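PDB 1VD3: RNase NGR3 from Nicotiana glutinosa, which probably cleaves single-stranded RNA as an endonuclease of the RNase T2 family, and binds the nucleotide 2'-UMP in its pocket. Local coordinates for residues D7-Y12 against P47-G52. Residues are numbered along the deposited sequence; the frame is centred on the assembly and turned at random.
Sequences DFDFFY and PNYENG
Pro47 CB sits over the centre of one face of the Phe8 ring, 3.7 Å from the ring centroid and 9° off the normal, in a CH-pi contact; Phe11 CE1 meets the edge of the same ring. Phe10 carries Asn48 CB over one face, offset toward the rim, and Glu50 CG at its edge; in turn its CE1 sits above the centre of the Tyr12 ring. These rings flank a classic beta bulge where strand 10-16 begins and strand 41-48 ends in the antiparallel RNase T2 sheet: Asp9 and Phe10 both face Asn48. Asn48 O accepts two hydrogen bonds, from Asp9 N at 3.0 Å and from Phe10 N at 3.3 Å, the latter donor above the carbonyl plane. Asn48 N returns a hydrogen bond to Phe10 O (2.7 Å), nearly along the C=O axis. An alanine in place of Phe8 would lose the ring over Pro47 and probably loosen the proline's packing. Tyr12 and Asn48 also line the 2'-UMP pocket, so the bulge edges the nucleotide site; Tyr12 OH is hydrogen-bonded to Ile192 O. Beyond the strands, Asp9 CG lies anti to its carbonyl carbon (chi1 -59°), and OD1 accepts Glu50 N at 2.6 Å through its anti lone pair.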
# COMPACT_ATOMS: atom_id res chain seq x y z
N ASP A 7 13.83 -14.49 10.21
CA ASP A 7 14.51 -13.36 9.58
C ASP A 7 14.25 -13.27 8.07
O ASP A 7 13.93 -14.26 7.41
CB ASP A 7 16.02 -13.45 9.84
CG ASP A 7 16.77 -12.21 9.39
OD1 ASP A 7 16.39 -11.10 9.82
OD2 ASP A 7 17.74 -12.35 8.62
N PHE A 8 14.39 -12.06 7.54
CA PHE A 8 14.17 -11.78 6.13
C PHE A 8 15.11 -10.65 5.73
O PHE A 8 15.88 -10.18 6.56
CB PHE A 8 12.71 -11.41 5.89
CG PHE A 8 12.19 -10.37 6.84
CD1 PHE A 8 12.14 -9.03 6.46
CD2 PHE A 8 11.79 -10.72 8.13
CE1 PHE A 8 11.69 -8.05 7.35
CE2 PHE A 8 11.34 -9.75 9.03
CZ PHE A 8 11.29 -8.41 8.64
N ASP A 9 15.04 -10.19 4.48
CA ASP A 9 15.94 -9.14 4.02
C ASP A 9 15.43 -7.71 4.08
O ASP A 9 16.20 -6.79 4.36
CB ASP A 9 16.40 -9.46 2.60
CG ASP A 9 17.11 -10.80 2.50
OD1 ASP A 9 16.90 -11.52 1.50
OD2 ASP A 9 17.88 -11.13 3.43
N PHE A 10 14.15 -7.51 3.79
CA PHE A 10 13.57 -6.17 3.80
C PHE A 10 12.05 -6.26 3.73
O PHE A 10 11.49 -7.36 3.60
CB PHE A 10 14.08 -5.38 2.59
CG PHE A 10 13.63 -5.96 1.27
CD1 PHE A 10 12.46 -5.52 0.66
CD2 PHE A 10 14.36 -6.98 0.66
CE1 PHE A 10 12.02 -6.08 -0.54
CE2 PHE A 10 13.93 -7.55 -0.54
CZ PHE A 10 12.76 -7.10 -1.14
N PHE A 11 11.39 -5.11 3.81
CA PHE A 11 9.94 -5.04 3.71
C PHE A 11 9.53 -4.32 2.45
O PHE A 11 10.16 -3.34 2.06
CB PHE A 11 9.30 -4.19 4.82
CG PHE A 11 9.33 -4.79 6.18
CD1 PHE A 11 10.32 -4.43 7.08
CD2 PHE A 11 8.30 -5.63 6.60
CE1 PHE A 11 10.29 -4.89 8.40
CE2 PHE A 11 8.26 -6.10 7.91
CZ PHE A 11 9.25 -5.72 8.81
N TYR A 12 8.46 -4.79 1.83
CA TYR A 12 7.88 -4.06 0.72
C TYR A 12 6.76 -3.34 1.46
O TYR A 12 5.97 -3.99 2.16
CB TYR A 12 7.25 -5.01 -0.30
CG TYR A 12 8.13 -5.39 -1.45
CD1 TYR A 12 8.15 -6.69 -1.94
CD2 TYR A 12 8.92 -4.43 -2.09
CE1 TYR A 12 8.94 -7.03 -3.03
CE2 TYR A 12 9.71 -4.76 -3.18
CZ TYR A 12 9.71 -6.07 -3.64
OH TYR A 12 10.49 -6.40 -4.73
N PRO A 47 7.24 -8.70 4.69
CA PRO A 47 8.62 -9.16 4.87
C PRO A 47 8.96 -9.88 3.56
O PRO A 47 8.15 -10.65 3.06
CB PRO A 47 8.51 -10.13 6.04
CG PRO A 47 7.37 -9.56 6.85
CD PRO A 47 6.37 -9.20 5.77
N ASN A 48 10.14 -9.62 3.00
CA ASN A 48 10.53 -10.24 1.73
C ASN A 48 12.00 -10.67 1.72
O ASN A 48 12.79 -10.25 2.56
CB ASN A 48 10.29 -9.23 0.59
CG ASN A 48 10.02 -9.90 -0.75
OD1 ASN A 48 10.93 -10.41 -1.40
ND2 ASN A 48 8.76 -9.90 -1.17
N TYR A 49 12.35 -11.52 0.75
CA TYR A 49 13.72 -12.00 0.57
C TYR A 49 14.27 -11.32 -0.68
O TYR A 49 13.53 -10.95 -1.58
CB TYR A 49 13.75 -13.51 0.33
CG TYR A 49 13.29 -14.36 1.48
CD1 TYR A 49 12.51 -15.50 1.26
CD2 TYR A 49 13.67 -14.07 2.79
CE1 TYR A 49 12.13 -16.32 2.30
CE2 TYR A 49 13.29 -14.89 3.85
CZ TYR A 49 12.52 -16.02 3.60
OH TYR A 49 12.13 -16.84 4.63
N GLU A 50 15.59 -11.17 -0.74
CA GLU A 50 16.20 -10.55 -1.91
C GLU A 50 16.17 -11.48 -3.12
O GLU A 50 16.47 -11.06 -4.24
CB GLU A 50 17.63 -10.11 -1.58
CG GLU A 50 17.68 -8.80 -0.82
CD GLU A 50 19.09 -8.33 -0.53
OE1 GLU A 50 20.00 -8.65 -1.32
OE2 GLU A 50 19.27 -7.62 0.48
N ASN A 51 15.80 -12.74 -2.91
CA ASN A 51 15.74 -13.68 -4.02
C ASN A 51 14.37 -13.67 -4.71
O ASN A 51 14.09 -14.53 -5.54
CB ASN A 51 16.07 -15.11 -3.54
CG ASN A 51 15.06 -15.66 -2.56
OD1 ASN A 51 13.96 -15.13 -2.40
ND2 ASN A 51 15.42 -16.76 -1.90
N GLY A 52 13.53 -12.70 -4.36
CA GLY A 52 12.22 -12.61 -4.99
C GLY A 52 11.11 -13.38 -4.30
O GLY A 52 9.93 -13.19 -4.60
O HOH W 1 17.82 -5.95 1.86
O HOH W 2 17.19 -13.65 -0.62